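Long-range contact in UDP-N-acetylenolpyruvoylglucosamine reductase (Listeria monocytogenes, PDB 3TX1), which catalyses the NADPH-dependent, FAD-mediated reduction of UDP-N-acetylenolpyruvoylglucosamine to UDP-N-acetylmuramate, a step in the biosynthesis of the peptidoglycan cell wall: residues P236-S241 / S274-G279. Numbering follows the deposited sequence.
With FAD (flavin-adenine dinucleotide), chain B; SO4 (sulfate ion), chain F.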
ATOM      1  N   PRO A 236      -0.282  10.274  13.264  1.00 32.90           N
ATOM      2  CA  PRO A 236      -0.328   9.276  14.320  1.00 34.22           C
ATOM      3  C   PRO A 236       0.407   8.064  13.807  1.00 37.60           C
ATOM      4  O   PRO A 236      -0.171   7.272  13.059  1.00 42.16           O
ATOM      5  CB  PRO A 236      -1.817   8.938  14.447  1.00 30.54           C
ATOM      6  CG  PRO A 236      -2.515   9.582  13.319  1.00 28.89           C
ATOM      7  CD  PRO A 236      -1.538  10.344  12.487  1.00 30.17           C
ATOM      8  N   LEU A 237       1.687   7.924  14.116  1.00 41.01           N
ATOM      9  CA  LEU A 237       2.390   6.748  13.617  1.00 40.09           C
ATOM     10  C   LEU A 237       2.308   5.626  14.647  1.00 41.95           C
ATOM     11  O   LEU A 237       2.536   4.455  14.323  1.00 40.93           O
ATOM     12  CB  LEU A 237       3.829   7.077  13.260  1.00 41.89           C
ATOM     13  CG  LEU A 237       4.134   8.204  12.264  1.00 42.79           C
ATOM     14  CD1 LEU A 237       5.662   8.304  12.080  1.00 43.51           C
ATOM     15  CD2 LEU A 237       3.366   8.089  10.926  1.00 38.31           C
ATOM     16  N   GLU A 238       1.955   6.007  15.879  1.00 43.58           N
ATOM     17  CA  GLU A 238       1.804   5.077  16.987  1.00 45.34           C
ATOM     18  C   GLU A 238       0.621   4.112  16.760  1.00 44.24           C
ATOM     19  O   GLU A 238       0.715   2.927  17.099  1.00 45.44           O
ATOM     20  CB  GLU A 238       1.695   5.820  18.340  1.00 49.87           C
ATOM     21  CG  GLU A 238       0.587   6.892  18.479  1.00 52.13           C
ATOM     22  CD  GLU A 238       0.943   8.295  17.922  1.00 58.69           C
ATOM     23  OE1 GLU A 238       0.394   9.278  18.472  1.00 57.42           O
ATOM     24  OE2 GLU A 238       1.768   8.450  16.963  1.00 56.09           O
ATOM     25  N   TYR A 239      -0.455   4.590  16.132  1.00 39.00           N
ATOM     26  CA  TYR A 239      -1.647   3.768  15.954  1.00 35.68           C
ATOM     27  C   TYR A 239      -1.720   3.088  14.633  1.00 33.78           C
ATOM     28  O   TYR A 239      -1.280   3.648  13.641  1.00 35.55           O
ATOM     29  CB  TYR A 239      -2.907   4.618  16.040  1.00 36.44           C
ATOM     30  CG  TYR A 239      -3.144   5.148  17.403  1.00 38.44           C
ATOM     31  CD1 TYR A 239      -2.852   6.464  17.687  1.00 40.66           C
ATOM     32  CD2 TYR A 239      -3.604   4.326  18.415  1.00 37.89           C
ATOM     33  CE1 TYR A 239      -3.026   6.964  18.943  1.00 43.19           C
ATOM     34  CE2 TYR A 239      -3.799   4.816  19.672  1.00 40.58           C
ATOM     35  CZ  TYR A 239      -3.498   6.140  19.923  1.00 43.77           C
ATOM     36  OH  TYR A 239      -3.647   6.683  21.165  1.00 49.87           O
ATOM     37  N   PRO A 240      -2.325   1.890  14.585  1.00 32.10           N
ATOM     38  CA  PRO A 240      -2.472   1.354  13.239  1.00 31.05           C
ATOM     39  C   PRO A 240      -3.445   2.264  12.499  1.00 28.55           C
ATOM     40  O   PRO A 240      -4.320   2.838  13.129  1.00 25.87           O
ATOM     41  CB  PRO A 240      -3.061  -0.054  13.458  1.00 31.13           C
ATOM     42  CG  PRO A 240      -3.490  -0.098  14.887  1.00 32.10           C
ATOM     43  CD  PRO A 240      -2.667   0.910  15.629  1.00 33.01           C
ATOM     44  N   SER A 241      -3.246   2.456  11.197  1.00 28.71           N
ATOM     45  CA  SER A 241      -4.176   3.276  10.388  1.00 29.09           C
ATOM     46  C   SER A 241      -3.921   2.964   8.943  1.00 30.51           C
ATOM     47  O   SER A 241      -3.008   2.188   8.628  1.00 31.32           O
ATOM     48  CB  SER A 241      -3.981   4.795  10.592  1.00 27.50           C
ATOM     49  OG  SER A 241      -2.865   5.322   9.864  1.00 26.70           O
ATOM     50  N   SER A 274      -8.629  10.665  13.779  1.00 21.05           N
ATOM     51  CA  SER A 274      -7.464  10.978  14.615  1.00 21.74           C
ATOM     52  C   SER A 274      -7.473  12.322  15.308  1.00 23.10           C
ATOM     53  O   SER A 274      -7.695  13.342  14.681  1.00 23.13           O
ATOM     54  CB  SER A 274      -6.183  10.871  13.787  1.00 22.37           C
ATOM     55  OG  SER A 274      -5.130  11.542  14.426  1.00 24.10           O
ATOM     56  N   LEU A 275      -7.199  12.346  16.603  1.00 24.60           N
ATOM     57  CA  LEU A 275      -7.071  13.646  17.287  1.00 26.70           C
ATOM     58  C   LEU A 275      -5.786  14.335  16.890  1.00 28.17           C
ATOM     59  O   LEU A 275      -5.570  15.471  17.251  1.00 30.06           O
ATOM     60  CB  LEU A 275      -7.070  13.524  18.808  1.00 27.83           C
ATOM     61  CG  LEU A 275      -8.405  13.223  19.456  1.00 27.31           C
ATOM     62  CD1 LEU A 275      -8.139  12.738  20.865  1.00 29.45           C
ATOM     63  CD2 LEU A 275      -9.309  14.433  19.441  1.00 27.60           C
ATOM     64  N   LYS A 276      -4.926  13.655  16.158  1.00 28.12           N
ATOM     65  CA  LYS A 276      -3.702  14.303  15.777  1.00 31.38           C
ATOM     66  C   LYS A 276      -3.757  14.821  14.327  1.00 31.50           C
ATOM     67  O   LYS A 276      -3.252  15.904  14.048  1.00 33.79           O
ATOM     68  CB  LYS A 276      -2.507  13.394  16.039  1.00 32.09           C
ATOM     69  CG  LYS A 276      -1.189  14.025  15.699  1.00 34.02           C
ATOM     70  CD  LYS A 276      -0.162  12.934  15.817  1.00 35.70           C
ATOM     71  CE  LYS A 276       1.223  13.519  16.020  1.00 39.19           C
ATOM     72  NZ  LYS A 276       2.124  12.423  16.455  1.00 40.70           N
ATOM     73  N   HIS A 277      -4.393  14.069  13.436  1.00 28.68           N
ATOM     74  CA  HIS A 277      -4.540  14.473  12.032  1.00 29.35           C
ATOM     75  C   HIS A 277      -5.936  14.069  11.601  1.00 27.79           C
ATOM     76  O   HIS A 277      -6.230  12.878  11.406  1.00 25.07           O
ATOM     77  CB  HIS A 277      -3.509  13.747  11.167  1.00 29.94           C
ATOM     78  CG  HIS A 277      -3.404  14.282   9.772  1.00 30.12           C
ATOM     79  ND1 HIS A 277      -2.265  14.816   9.286  1.00 31.31           N
ATOM     80  CD2 HIS A 277      -4.353  14.416   8.772  1.00 29.97           C
ATOM     81  CE1 HIS A 277      -2.459  15.233   8.022  1.00 31.26           C
ATOM     82  NE2 HIS A 277      -3.736  15.009   7.707  1.00 30.75           N
ATOM     83  N   ALA A 278      -6.822  15.041  11.438  1.00 28.53           N
ATOM     84  CA  ALA A 278      -8.211  14.683  11.186  1.00 27.59           C
ATOM     85  C   ALA A 278      -8.444  13.878   9.937  1.00 27.61           C
ATOM     86  O   ALA A 278      -9.514  13.316   9.807  1.00 29.27           O
ATOM     87  CB  ALA A 278      -9.109  15.892  11.202  1.00 29.92           C
ATOM     88  N   GLY A 279      -7.470  13.811   9.020  1.00 26.92           N
ATOM     89  CA  GLY A 279      -7.647  13.053   7.770  1.00 24.55           C
ATOM     90  C   GLY A 279      -7.256  11.582   7.877  1.00 23.81           C
ATOM     91  O   GLY A 279      -7.262  10.857   6.874  1.00 23.56           O
TER
HETATM   92  PA  FAD B 299      -1.561  -2.254   0.023  1.00 35.15           P
HETATM   93  O1A FAD B 299      -1.344  -3.661   0.468  1.00 36.34           O
HETATM   94  O2A FAD B 299      -2.284  -1.295   0.925  1.00 35.89           O
HETATM   95  O5B FAD B 299      -2.414  -2.257  -1.328  1.00 35.57           O
HETATM   96  C5B FAD B 299      -2.225  -1.063  -2.081  1.00 34.88           C
HETATM   97  C4B FAD B 299      -2.620  -1.234  -3.532  1.00 35.66           C
HETATM   98  O4B FAD B 299      -1.517  -1.696  -4.296  1.00 35.07           O
HETATM   99  C3B FAD B 299      -3.746  -2.206  -3.809  1.00 36.94           C
HETATM  100  O3B FAD B 299      -4.358  -1.774  -5.049  1.00 38.35           O
HETATM  101  C2B FAD B 299      -2.959  -3.494  -4.051  1.00 36.84           C
HETATM  102  O2B FAD B 299      -3.608  -4.559  -4.772  1.00 38.61           O
HETATM  103  C1B FAD B 299      -1.825  -2.959  -4.875  1.00 35.96           C
HETATM  104  N9A FAD B 299      -0.640  -3.776  -4.683  1.00 34.71           N
HETATM  105  C8A FAD B 299      -0.026  -4.083  -3.530  1.00 33.78           C
HETATM  106  N7A FAD B 299       1.104  -4.792  -3.808  1.00 33.44           N
HETATM  107  C5A FAD B 299       1.234  -4.933  -5.146  1.00 33.81           C
HETATM  108  C6A FAD B 299       2.148  -5.590  -6.118  1.00 33.65           C
HETATM  109  N6A FAD B 299       3.252  -6.296  -5.746  1.00 33.06           N
HETATM  110  N1A FAD B 299       1.850  -5.460  -7.429  1.00 34.27           N
HETATM  111  C2A FAD B 299       0.795  -4.783  -7.862  1.00 35.35           C
HETATM  112  N3A FAD B 299      -0.094  -4.197  -7.058  1.00 35.48           N
HETATM  113  C4A FAD B 299       0.068  -4.241  -5.716  1.00 34.72           C
HETATM  114  N1  FAD B 299       1.251   6.941   0.718  1.00 39.46           N
HETATM  115  C2  FAD B 299       1.957   7.934   0.123  1.00 41.59           C
HETATM  116  O2  FAD B 299       2.031   7.972  -1.116  1.00 42.77           O
HETATM  117  N3  FAD B 299       2.627   8.884   0.791  1.00 43.24           N
HETATM  118  C4  FAD B 299       2.641   8.972   2.113  1.00 42.82           C
HETATM  119  O4  FAD B 299       3.247   9.898   2.701  1.00 44.40           O
HETATM  120  C4X FAD B 299       1.895   7.928   2.830  1.00 40.76           C
HETATM  121  N5  FAD B 299       1.862   7.936   4.159  1.00 41.00           N
HETATM  122  C5X FAD B 299       1.195   7.008   4.861  1.00 39.57           C
HETATM  123  C6  FAD B 299       1.227   7.077   6.246  1.00 40.32           C
HETATM  124  C7  FAD B 299       0.583   6.134   7.002  1.00 39.50           C
HETATM  125  C7M FAD B 299       0.613   6.230   8.505  1.00 40.09           C
HETATM  126  C8  FAD B 299      -0.125   5.049   6.285  1.00 38.41           C
HETATM  127  C8M FAD B 299      -0.858   3.994   7.031  1.00 39.31           C
HETATM  128  C9  FAD B 299      -0.153   4.982   4.918  1.00 37.72           C
HETATM  129  C9A FAD B 299       0.485   5.938   4.167  1.00 38.08           C
HETATM  130  N10 FAD B 299       0.493   5.885   2.751  1.00 38.04           N
HETATM  131  C10 FAD B 299       1.195   6.886   2.055  1.00 39.12           C
HETATM  132  C1' FAD B 299      -0.247   4.826   2.041  1.00 36.58           C
HETATM  133  C2' FAD B 299       0.619   3.615   1.777  1.00 36.32           C
HETATM  134  O2' FAD B 299       1.767   3.637   2.620  1.00 37.34           O
HETATM  135  C3' FAD B 299       1.114   3.593   0.343  1.00 36.20           C
HETATM  136  O3' FAD B 299      -0.040   3.689  -0.484  1.00 36.35           O
HETATM  137  C4' FAD B 299       1.855   2.288   0.071  1.00 35.36           C
HETATM  138  O4' FAD B 299       2.756   2.418  -1.038  1.00 35.94           O
HETATM  139  C5' FAD B 299       0.920   1.104  -0.103  1.00 34.17           C
HETATM  140  O5' FAD B 299       1.667  -0.053   0.187  1.00 33.76           O
HETATM  141  P   FAD B 299       1.033  -1.464   0.512  1.00 33.49           P
HETATM  142  O1P FAD B 299       2.111  -2.440   0.204  1.00 33.78           O
HETATM  143  O2P FAD B 299       0.516  -1.323   1.903  1.00 34.47           O
HETATM  144  O3P FAD B 299      -0.190  -1.602  -0.456  1.00 33.90           O
HETATM  145  S   SO4 F 303      -4.594  16.915   4.314  1.00 71.35           S
HETATM  146  O1  SO4 F 303      -3.153  16.625   4.124  1.00 69.87           O
HETATM  147  O2  SO4 F 303      -4.761  17.929   5.387  1.00 72.19           O
HETATM  148  O3  SO4 F 303      -5.203  17.410   3.053  1.00 72.34           O
HETATM  149  O4  SO4 F 303      -5.293  15.664   4.700  1.00 68.04           O
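Pro236 packs its ring against the turn formed by Ser274, Lys276 and His277, without hydrogen bonds between the segments. Its CG meets the hydroxyl oxygen OG of Ser274 at 3.5 Å, while CD lies against CB of His277, whose side chain crosses that of the proline at about a right angle. The aliphatic part of Lys276 passes alongside, CD reaching 3.7 Å from Pro236 N.

Within 274-279, Ser274 OG accepts two backbone hydrogen bonds. One comes from Lys276 N at 2.7 Å, the other, more nearly straight, from His277 N at 2.8 Å. Held anti to the backbone N (chi1 162°), the one oxygen thereby serves both an ST turn and an ST motif, which probably steadies the bend.

Charge plays a looser part. The extended Lys276 chain carries NZ to 4.0 Å from Glu238 OE2, too far for a salt bridge; the ammonium is instead hydrogen-bonded to the carbonyl oxygens of Gln235 and Glu232. His277 ND1 bonds to Lys234 O, which probably helps set the rotation of the imidazole, while NE2 makes a weak hydrogen bond, at 3.4 Å, to O4 of a sulfate ion that was probably picked up during crystallisation.

Ser241 belongs to the FAD pocket, its O lying 3.2 Å from the flavin methyl C8M. The side chain of His277 lies about 5 Å from that of Ser244, the predicted proton donor. The contact joins, within the C-terminal domain, the loop leaving helix 217-234 to the connection between strands 271-273 and 281-283, with Val282 touching both Pro236 and Ser274.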